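Local coordinates for synaptonemal complex protein 2 (Mus musculus, PDB 5IWZ) that forms a major part of the axial and lateral elements of synaptonemal complexes and is required for normal chromosome synapsis in meiosis, at residues A[98-103]-A[147-152]; A[263-268]-A[308-313]; A[270-275]-A[279-284]. All blocks are in the same frame, centred on the assembly; numbering follows the deposited sequence.

Contact 1: A[98-103]-A[147-152]; sequences GLVQKM and KNQVLE
Val-100 turns its isopropyl group across the groove onto the side chain of Gln-149. Its CG1 lies 3.8 Å from Gln-149 CB, and its CB 3.6 Å from Gln-149 OE1, so the valine covers both the root and the amide end of the glutamine. CG1 is anti to the backbone N (chi1 176°) and CG2 beside it, where CG2 meets Val-150 CG2 at 4.2 Å. Beyond CG the chain of Gln-149 runs extended, which carries OE1 across to the start of the other helix. There water 1 bridges the two segments: it accepts from Val-100 N at 2.8 Å and donates to Gln-149 OE1 at 2.8 Å. On the outer side, the bent chain of Gln-101 brings its CD to 3.7 Å from Gln-149 OE1. The helical pieces 99-103 and 147-152 run 24° apart, their axes 9.8 Å from each other, within the armadillo-repeat-like domain. In the next shell, Glu-145 takes a weak hydrogen bond from Gln-149 NE2, and Met-182 of helix 169-185 packs on Val-150. Gly-98 sets where the helix of Val-100 begins: its positive phi (107°) closes helix 90-97 in a Schellman motif, and the same residue is the N-cap of helix 99-108. Lys-102, on that helix, forms a salt bridge with Asp-54.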
loop_
_atom_site.group_PDB
_atom_site.type_symbol
_atom_site.label_atom_id
_atom_site.label_comp_id
_atom_site.label_asym_id
_atom_site.label_seq_id
_atom_site.Cartn_x
_atom_site.Cartn_y
_atom_site.Cartn_z
ATOM N N GLY A 98 -2.017 22.777 14.008
ATOM C CA GLY A 98 -3.074 21.956 13.449
ATOM C C GLY A 98 -2.694 21.213 12.185
ATOM O O GLY A 98 -3.563 20.936 11.348
ATOM N N LEU A 99 -1.407 20.868 12.039
ATOM C CA LEU A 99 -0.928 20.265 10.789
ATOM C C LEU A 99 -1.653 18.959 10.471
ATOM O O LEU A 99 -1.979 18.691 9.306
ATOM C CB LEU A 99 0.580 20.031 10.865
ATOM C CG LEU A 99 1.217 19.087 9.830
ATOM C CD1 LEU A 99 1.012 19.593 8.392
ATOM C CD2 LEU A 99 2.697 18.902 10.144
ATOM N N VAL A 100 -1.923 18.139 11.487
ATOM C CA VAL A 100 -2.563 16.850 11.237
ATOM C C VAL A 100 -3.943 17.041 10.605
ATOM O O VAL A 100 -4.327 16.300 9.689
ATOM C CB VAL A 100 -2.633 16.024 12.537
ATOM C CG1 VAL A 100 -3.391 14.720 12.304
ATOM C CG2 VAL A 100 -1.232 15.725 13.053
ATOM N N GLN A 101 -4.701 18.050 11.061
ATOM C CA GLN A 101 -6.017 18.318 10.478
ATOM C C GLN A 101 -5.901 18.915 9.080
ATOM O O GLN A 101 -6.752 18.646 8.223
ATOM C CB GLN A 101 -6.834 19.242 11.382
ATOM C CG GLN A 101 -7.477 18.530 12.571
ATOM C CD GLN A 101 -6.462 18.147 13.641
ATOM O OE1 GLN A 101 -5.657 18.978 14.076
ATOM N NE2 GLN A 101 -6.487 16.879 14.061
ATOM N N LYS A 102 -4.870 19.721 8.814
ATOM C CA LYS A 102 -4.608 20.081 7.421
ATOM C C LYS A 102 -4.355 18.836 6.573
ATOM O O LYS A 102 -4.870 18.724 5.456
ATOM C CB LYS A 102 -3.437 21.052 7.316
ATOM C CG LYS A 102 -3.865 22.513 7.198
ATOM C CD LYS A 102 -4.379 23.067 8.496
ATOM C CE LYS A 102 -4.710 24.557 8.386
ATOM N NZ LYS A 102 -5.927 24.804 7.555
ATOM N N MET A 103 -3.593 17.876 7.088
ATOM C CA MET A 103 -3.334 16.680 6.283
ATOM C C MET A 103 -4.599 15.857 6.064
ATOM O O MET A 103 -4.747 15.240 5.004
ATOM C CB MET A 103 -2.244 15.841 6.929
ATOM C CG MET A 103 -0.987 16.664 7.063
ATOM S SD MET A 103 0.512 15.755 6.735
ATOM C CE MET A 103 0.010 14.670 5.414
ATOM N N LYS A 147 1.568 11.591 17.077
ATOM C CA LYS A 147 1.173 10.192 16.954
ATOM C C LYS A 147 -0.292 9.989 17.333
ATOM O O LYS A 147 -1.033 9.280 16.633
ATOM C CB LYS A 147 2.092 9.343 17.830
ATOM C CG LYS A 147 1.817 7.862 17.840
ATOM C CD LYS A 147 2.940 7.169 18.584
ATOM C CE LYS A 147 4.304 7.664 18.096
ATOM N NZ LYS A 147 5.452 6.812 18.506
ATOM N N ASN A 148 -0.733 10.601 18.437
ATOM C CA ASN A 148 -2.128 10.435 18.838
ATOM C C ASN A 148 -3.079 11.002 17.786
ATOM O O ASN A 148 -4.088 10.370 17.447
ATOM C CB ASN A 148 -2.401 11.097 20.187
ATOM C CG ASN A 148 -3.895 11.179 20.484
ATOM O OD1 ASN A 148 -4.526 10.177 20.843
ATOM N ND2 ASN A 148 -4.479 12.361 20.283
ATOM N N GLN A 149 -2.785 12.195 17.267
ATOM C CA GLN A 149 -3.687 12.798 16.290
ATOM C C GLN A 149 -3.694 12.017 14.990
ATOM O O GLN A 149 -4.747 11.862 14.361
ATOM C CB GLN A 149 -3.314 14.262 16.032
ATOM C CG GLN A 149 -3.563 15.171 17.233
ATOM C CD GLN A 149 -3.393 16.649 16.915
ATOM O OE1 GLN A 149 -3.655 17.095 15.794
ATOM N NE2 GLN A 149 -2.925 17.411 17.899
ATOM N N VAL A 150 -2.539 11.502 14.571
ATOM C CA VAL A 150 -2.493 10.724 13.338
ATOM C C VAL A 150 -3.347 9.469 13.471
ATOM O O VAL A 150 -4.171 9.167 12.597
ATOM C CB VAL A 150 -1.037 10.395 12.951
ATOM C CG1 VAL A 150 -1.026 9.393 11.819
ATOM C CG2 VAL A 150 -0.308 11.656 12.518
ATOM N N LEU A 151 -3.171 8.727 14.574
ATOM C CA LEU A 151 -3.974 7.531 14.829
ATOM C C LEU A 151 -5.459 7.859 14.823
ATOM O O LEU A 151 -6.262 7.171 14.176
ATOM C CB LEU A 151 -3.594 6.913 16.185
ATOM C CG LEU A 151 -2.671 5.714 16.437
ATOM C CD1 LEU A 151 -2.397 4.862 15.210
ATOM C CD2 LEU A 151 -1.371 6.139 17.111
ATOM N N GLU A 152 -5.839 8.918 15.544
ATOM C CA GLU A 152 -7.254 9.225 15.750
ATOM C C GLU A 152 -7.932 9.640 14.451
ATOM O O GLU A 152 -9.087 9.271 14.197
ATOM C CB GLU A 152 -7.408 10.335 16.801
ATOM C CG GLU A 152 -7.120 9.890 18.214
ATOM C CD GLU A 152 -7.999 8.729 18.613
ATOM O OE1 GLU A 152 -9.225 8.824 18.391
ATOM O OE2 GLU A 152 -7.471 7.713 19.120
HETATM O O HOH W 1 -1.963 18.740 14.269
#

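Contact 2: A[263-268]-A[308-313]; sequences DCRIFL and WIDFNL
Arg-265 reaches from helix 260-274 to the strand 308-312 and grips the carboxylate of Asp-310 end-on with both terminal nitrogens. NH1 binds Asp-310 OD1 at 3.0 Å and NH2 binds Asp-310 OD2 at 2.9 Å. Both bonds are almost straight, the N-H...O angle being 169° even in the more bent of the two. Both use the syn lone pairs, and the two groups lie nearly coplanar. The arginine begins with CG anti to its own backbone N (chi1 166°), then bends twice, at chi2 and chi3. That fold drops CD over one face of the Trp-308 indole, 3.5 Å from Trp-308 CD1. Farther out, Trp-308 CB sits 3.7 Å above the centre of the guanidinium plane. With CG beside its backbone N (chi1 -62°), Trp-308 sets the indole aslant across the arginine chain. Both carboxylate oxygens are engaged, and OD1 carries a second bond to the hydroxyl of Thr-283 on the adjoining strand. Arg-265 is fixed further by Asn-269, which takes another bond from NH1. With these partners on a buried charge pair, both groups would be expected to stay ionised. A bidentate, coplanar Arg-Asp salt bridge, with the indole of Trp-308 against the arginine's CD and NE and Tyr-216 in cation-pi contact, here ties helix 260-274 to the four-stranded antiparallel sheet whose strand 308-312 belongs to the Spt16M-like domain, a family of the PH clan.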
loop_
_atom_site.group_PDB
_atom_site.type_symbol
_atom_site.label_atom_id
_atom_site.label_comp_id
_atom_site.label_asym_id
_atom_site.label_seq_id
_atom_site.Cartn_x
_atom_site.Cartn_y
_atom_site.Cartn_z
ATOM N N ASP A 263 -0.842 -18.836 10.277
ATOM C CA ASP A 263 -2.267 -19.077 10.496
ATOM C C ASP A 263 -3.109 -18.234 9.550
ATOM O O ASP A 263 -4.184 -18.663 9.114
ATOM C CB ASP A 263 -2.671 -18.809 11.950
ATOM C CG ASP A 263 -2.208 -19.907 12.923
ATOM O OD1 ASP A 263 -2.023 -21.077 12.512
ATOM O OD2 ASP A 263 -2.073 -19.589 14.122
ATOM N N CYS A 264 -2.627 -17.040 9.203
ATOM C CA CYS A 264 -3.381 -16.193 8.287
ATOM C C CYS A 264 -3.454 -16.814 6.891
ATOM O O CYS A 264 -4.513 -16.791 6.251
ATOM C CB CYS A 264 -2.763 -14.798 8.246
ATOM S SG CYS A 264 -3.802 -13.623 7.414
ATOM N N ARG A 265 -2.345 -17.390 6.414
ATOM C CA ARG A 265 -2.373 -18.182 5.181
ATOM C C ARG A 265 -3.392 -19.321 5.275
ATOM O O ARG A 265 -4.187 -19.548 4.352
ATOM C CB ARG A 265 -0.966 -18.728 4.877
ATOM C CG ARG A 265 -0.898 -19.843 3.802
ATOM C CD ARG A 265 -1.453 -19.409 2.429
ATOM N NE ARG A 265 -0.574 -18.465 1.735
ATOM C CZ ARG A 265 -0.818 -17.931 0.546
ATOM N NH1 ARG A 265 -1.928 -18.226 -0.124
ATOM N NH2 ARG A 265 0.059 -17.092 0.016
ATOM N N ILE A 266 -3.391 -20.049 6.389
ATOM C CA ILE A 266 -4.340 -21.150 6.538
ATOM C C ILE A 266 -5.774 -20.627 6.447
ATOM O O ILE A 266 -6.588 -21.123 5.655
ATOM C CB ILE A 266 -4.072 -21.915 7.850
ATOM C CG1 ILE A 266 -2.751 -22.685 7.750
ATOM C CG2 ILE A 266 -5.236 -22.869 8.209
ATOM C CD1 ILE A 266 -2.216 -23.164 9.085
ATOM N N PHE A 267 -6.083 -19.571 7.207
ATOM C CA PHE A 267 -7.437 -19.013 7.199
ATOM C C PHE A 267 -7.848 -18.564 5.800
ATOM O O PHE A 267 -8.944 -18.898 5.320
ATOM C CB PHE A 267 -7.530 -17.852 8.193
ATOM C CG PHE A 267 -8.753 -16.977 8.007
ATOM C CD1 PHE A 267 -10.007 -17.402 8.438
ATOM C CD2 PHE A 267 -8.644 -15.713 7.424
ATOM C CE1 PHE A 267 -11.142 -16.590 8.288
ATOM C CE2 PHE A 267 -9.767 -14.885 7.265
ATOM C CZ PHE A 267 -11.016 -15.315 7.701
ATOM N N LEU A 268 -6.975 -17.821 5.114
ATOM C CA LEU A 268 -7.370 -17.268 3.821
ATOM C C LEU A 268 -7.533 -18.367 2.779
ATOM O O LEU A 268 -8.432 -18.293 1.931
ATOM C CB LEU A 268 -6.350 -16.226 3.363
ATOM C CG LEU A 268 -6.380 -14.996 4.261
ATOM C CD1 LEU A 268 -5.252 -14.050 3.898
ATOM C CD2 LEU A 268 -7.748 -14.306 4.158
ATOM N N TRP A 308 2.945 -21.509 -2.321
ATOM C CA TRP A 308 1.658 -20.990 -2.780
ATOM C C TRP A 308 1.832 -19.881 -3.823
ATOM O O TRP A 308 2.708 -19.027 -3.688
ATOM C CB TRP A 308 0.862 -20.444 -1.593
ATOM C CG TRP A 308 0.500 -21.443 -0.499
ATOM C CD1 TRP A 308 0.878 -21.391 0.819
ATOM C CD2 TRP A 308 -0.341 -22.600 -0.627
ATOM N NE1 TRP A 308 0.332 -22.449 1.512
ATOM C CE2 TRP A 308 -0.418 -23.207 0.651
ATOM C CE3 TRP A 308 -1.030 -23.185 -1.695
ATOM C CZ2 TRP A 308 -1.160 -24.366 0.893
ATOM C CZ3 TRP A 308 -1.765 -24.345 -1.454
ATOM C CH2 TRP A 308 -1.825 -24.921 -0.166
ATOM N N ILE A 309 0.977 -19.892 -4.852
ATOM C CA ILE A 309 0.866 -18.824 -5.846
ATOM C C ILE A 309 -0.568 -18.307 -5.804
ATOM O O ILE A 309 -1.514 -19.103 -5.869
ATOM C CB ILE A 309 1.203 -19.299 -7.276
ATOM C CG1 ILE A 309 2.520 -20.073 -7.329
ATOM C CG2 ILE A 309 1.198 -18.107 -8.265
ATOM C CD1 ILE A 309 3.775 -19.257 -7.066
ATOM N N ASP A 310 -0.732 -16.982 -5.729
ATOM C CA ASP A 310 -2.042 -16.351 -5.571
ATOM C C ASP A 310 -2.422 -15.648 -6.862
ATOM O O ASP A 310 -1.666 -14.809 -7.363
ATOM C CB ASP A 310 -2.031 -15.374 -4.399
ATOM C CG ASP A 310 -1.747 -16.078 -3.100
ATOM O OD1 ASP A 310 -2.480 -17.045 -2.789
ATOM O OD2 ASP A 310 -0.743 -15.736 -2.443
ATOM N N PHE A 311 -3.570 -16.030 -7.410
ATOM C CA PHE A 311 -4.125 -15.449 -8.625
ATOM C C PHE A 311 -5.234 -14.506 -8.191
ATOM O O PHE A 311 -6.266 -14.957 -7.691
ATOM C CB PHE A 311 -4.669 -16.537 -9.552
ATOM C CG PHE A 311 -3.608 -17.405 -10.181
ATOM C CD1 PHE A 311 -3.277 -17.258 -11.530
ATOM C CD2 PHE A 311 -2.963 -18.388 -9.441
ATOM C CE1 PHE A 311 -2.308 -18.065 -12.125
ATOM C CE2 PHE A 311 -2.000 -19.203 -10.031
ATOM C CZ PHE A 311 -1.673 -19.047 -11.369
ATOM N N ASN A 312 -5.032 -13.206 -8.395
ATOM C CA ASN A 312 -5.864 -12.170 -7.777
ATOM C C ASN A 312 -6.820 -11.579 -8.802
ATOM O O ASN A 312 -6.429 -10.742 -9.616
ATOM C CB ASN A 312 -4.973 -11.100 -7.164
ATOM C CG ASN A 312 -4.072 -11.671 -6.088
ATOM O OD1 ASN A 312 -4.551 -12.237 -5.091
ATOM N ND2 ASN A 312 -2.756 -11.559 -6.295
ATOM N N LEU A 313 -8.090 -11.995 -8.736
ATOM C CA LEU A 313 -9.065 -11.617 -9.755
ATOM C C LEU A 313 -9.512 -10.168 -9.618
ATOM O O LEU A 313 -9.935 -9.553 -10.605
ATOM C CB LEU A 313 -10.283 -12.538 -9.683
ATOM C CG LEU A 313 -10.239 -13.908 -10.355
ATOM C CD1 LEU A 313 -8.940 -14.670 -10.051
ATOM C CD2 LEU A 313 -11.468 -14.714 -9.893
#

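Contact 3: A[270-275]-A[279-284]; sequences LVNGIL and RRVYTF
Asn-272 and Gly-273, near the C-terminal part of helix 260-274, meet Arg-279 and Val-281 where the chain doubles back through a short connection into strand 281-285, an edge strand of the four-stranded antiparallel sheet in the Spt16M-like region. This helix-turn-strand passage is dense on the side of Arg-279. Its CG takes the crowded position between backbone N and carbonyl carbon (chi1 76°), and further bends at chi2 and chi3 lay the side chain against the helix. There it folds over the backbone carbonyl of Asn-272, Arg-279 CD coming to 3.2 Å from Asn-272 O. The guanidinium is sandwiched: Gly-273 CA lies 3.2 Å above one face and Tyr-282 CD1 4.0 Å above the opposite one, both offset toward the rim. The aliphatic part is covered as well, with Arg-279 CD 3.5 Å above the ring plane of Tyr-282. Leu-275 CB packs on Arg-279 CB at 3.8 Å. Asn-272 marks the boundary of the tight part: the flat of its amide lies against Val-281, ND2 coming within 3.6 Å of Val-281 CB, and its CB rests by Val-281 O. Beyond it two waters link the segments, and the long chain of Arg-280 leads away from the helix. The Asn-272 amide is bound at both ends: Gln-219 NE2 and water 3 reach OD1, and ND2 donates to water 2, which in turn donates to Thr-283 OG1. Water 3, 2.7 Å from Asn-272 OD1, accepts from Arg-280 N at 2.9 Å.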
loop_
_atom_site.group_PDB
_atom_site.type_symbol
_atom_site.label_atom_id
_atom_site.label_comp_id
_atom_site.label_asym_id
_atom_site.label_seq_id
_atom_site.Cartn_x
_atom_site.Cartn_y
_atom_site.Cartn_z
ATOM N N LEU A 270 -8.609 -21.368 3.465
ATOM C CA LEU A 270 -9.944 -21.881 3.788
ATOM C C LEU A 270 -11.047 -20.977 3.238
ATOM O O LEU A 270 -11.987 -21.447 2.587
ATOM C CB LEU A 270 -10.106 -22.032 5.300
ATOM C CG LEU A 270 -9.327 -23.190 5.912
ATOM C CD1 LEU A 270 -9.631 -23.328 7.392
ATOM C CD2 LEU A 270 -9.665 -24.462 5.160
ATOM N N VAL A 271 -10.962 -19.673 3.514
ATOM C CA VAL A 271 -12.011 -18.755 3.078
ATOM C C VAL A 271 -12.156 -18.788 1.563
ATOM O O VAL A 271 -13.255 -18.986 1.031
ATOM C CB VAL A 271 -11.724 -17.332 3.581
ATOM C CG1 VAL A 271 -12.458 -16.317 2.733
ATOM C CG2 VAL A 271 -12.140 -17.213 5.023
ATOM N N ASN A 272 -11.045 -18.595 0.843
ATOM C CA ASN A 272 -11.137 -18.557 -0.610
ATOM C C ASN A 272 -11.550 -19.912 -1.164
ATOM O O ASN A 272 -12.215 -19.980 -2.205
ATOM C CB ASN A 272 -9.808 -18.093 -1.208
ATOM C CG ASN A 272 -9.495 -16.634 -0.866
ATOM O OD1 ASN A 272 -10.400 -15.782 -0.816
ATOM N ND2 ASN A 272 -8.222 -16.347 -0.596
ATOM N N GLY A 273 -11.183 -20.996 -0.476
ATOM C CA GLY A 273 -11.626 -22.306 -0.912
ATOM C C GLY A 273 -13.124 -22.478 -0.764
ATOM O O GLY A 273 -13.808 -22.891 -1.703
ATOM N N ILE A 274 -13.662 -22.121 0.406
ATOM C CA ILE A 274 -15.080 -22.371 0.666
ATOM C C ILE A 274 -15.965 -21.502 -0.224
ATOM O O ILE A 274 -17.111 -21.862 -0.509
ATOM C CB ILE A 274 -15.411 -22.162 2.158
ATOM C CG1 ILE A 274 -16.659 -22.960 2.541
ATOM C CG2 ILE A 274 -15.685 -20.699 2.455
ATOM C CD1 ILE A 274 -16.652 -24.390 2.038
ATOM N N LEU A 275 -15.469 -20.351 -0.667
ATOM C CA LEU A 275 -16.298 -19.483 -1.494
ATOM C C LEU A 275 -16.567 -20.075 -2.872
ATOM O O LEU A 275 -17.442 -19.563 -3.582
ATOM C CB LEU A 275 -15.639 -18.105 -1.640
ATOM C CG LEU A 275 -15.694 -17.258 -0.367
ATOM C CD1 LEU A 275 -14.922 -15.991 -0.595
ATOM C CD2 LEU A 275 -17.133 -16.950 0.002
ATOM N N ARG A 279 -15.252 -17.084 -5.187
ATOM C CA ARG A 279 -13.996 -16.544 -4.678
ATOM C C ARG A 279 -13.389 -15.582 -5.690
ATOM O O ARG A 279 -13.633 -15.670 -6.898
ATOM C CB ARG A 279 -12.996 -17.661 -4.365
ATOM C CG ARG A 279 -12.333 -18.274 -5.593
ATOM C CD ARG A 279 -12.233 -19.785 -5.447
ATOM N NE ARG A 279 -11.154 -20.207 -4.574
ATOM C CZ ARG A 279 -10.843 -21.477 -4.345
ATOM N NH1 ARG A 279 -11.558 -22.449 -4.901
ATOM N NH2 ARG A 279 -9.828 -21.767 -3.549
ATOM N N ARG A 280 -12.594 -14.650 -5.179
ATOM C CA ARG A 280 -11.891 -13.703 -6.020
ATOM C C ARG A 280 -10.380 -13.823 -5.893
ATOM O O ARG A 280 -9.651 -13.002 -6.476
ATOM C CB ARG A 280 -12.357 -12.276 -5.689
ATOM C CG ARG A 280 -13.852 -12.062 -5.798
ATOM C CD ARG A 280 -14.348 -12.086 -7.229
ATOM N NE ARG A 280 -13.834 -10.953 -7.996
ATOM C CZ ARG A 280 -13.866 -10.880 -9.323
ATOM N NH1 ARG A 280 -14.388 -11.877 -10.026
ATOM N NH2 ARG A 280 -13.369 -9.821 -9.947
ATOM N N VAL A 281 -9.892 -14.811 -5.140
ATOM C CA VAL A 281 -8.477 -15.157 -5.067
ATOM C C VAL A 281 -8.369 -16.670 -5.231
ATOM O O VAL A 281 -8.931 -17.418 -4.427
ATOM C CB VAL A 281 -7.836 -14.717 -3.741
ATOM C CG1 VAL A 281 -6.400 -15.194 -3.674
ATOM C CG2 VAL A 281 -7.893 -13.197 -3.589
ATOM N N TYR A 282 -7.646 -17.113 -6.262
ATOM C CA TYR A 282 -7.352 -18.516 -6.493
ATOM C C TYR A 282 -5.914 -18.773 -6.087
ATOM O O TYR A 282 -4.989 -18.177 -6.656
ATOM C CB TYR A 282 -7.559 -18.890 -7.961
ATOM C CG TYR A 282 -8.988 -19.210 -8.306
ATOM C CD1 TYR A 282 -9.455 -20.521 -8.289
ATOM C CD2 TYR A 282 -9.871 -18.202 -8.647
ATOM C CE1 TYR A 282 -10.778 -20.815 -8.600
ATOM C CE2 TYR A 282 -11.192 -18.485 -8.956
ATOM C CZ TYR A 282 -11.641 -19.793 -8.928
ATOM O OH TYR A 282 -12.956 -20.060 -9.242
ATOM N N THR A 283 -5.727 -19.661 -5.117
ATOM C CA THR A 283 -4.406 -20.027 -4.618
ATOM C C THR A 283 -4.071 -21.465 -5.019
ATOM O O THR A 283 -4.789 -22.392 -4.648
ATOM C CB THR A 283 -4.362 -19.863 -3.104
ATOM O OG1 THR A 283 -4.529 -18.476 -2.783
ATOM C CG2 THR A 283 -3.049 -20.356 -2.558
ATOM N N PHE A 284 -2.971 -21.650 -5.791
ATOM C CA PHE A 284 -2.546 -22.985 -6.198
ATOM C C PHE A 284 -1.196 -23.327 -5.587
ATOM O O PHE A 284 -0.313 -22.464 -5.525
ATOM C CB PHE A 284 -2.414 -23.114 -7.731
ATOM C CG PHE A 284 -3.722 -23.032 -8.471
ATOM C CD1 PHE A 284 -4.722 -23.950 -8.240
ATOM C CD2 PHE A 284 -3.943 -22.034 -9.404
ATOM C CE1 PHE A 284 -5.925 -23.880 -8.922
ATOM C CE2 PHE A 284 -5.144 -21.956 -10.092
ATOM C CZ PHE A 284 -6.135 -22.884 -9.847
HETATM O O HOH W 2 -5.952 -18.221 -0.623
HETATM O O HOH W 3 -12.107 -14.396 -2.382
#

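How the contacts relate
Contacts 2 and 3 are one continuous cluster, with centres about 7 Å apart. Both draw on helix 260-274, and they engage neighbouring strands, 308-312 and 281-285, of the same antiparallel sheet. Among their polar links are Asp-310 OD1 with Thr-283 OG1 (2.5 Å) and Phe-311 N with Tyr-282 O (2.7 Å), both probably hydrogen-bonded; Phe-311 CE2 and Phe-284 CD2 pack at 3.5 Å. Contact 3 falls between the segments of contact 2 in sequence. Contact 1 lies earlier, across the chain's centre, about 34 Å from contact 2 and 38 Å from contact 3 between centres. The chain is the N-terminal part of the protein, holding the armadillo-repeat-like and Spt16M-like domains.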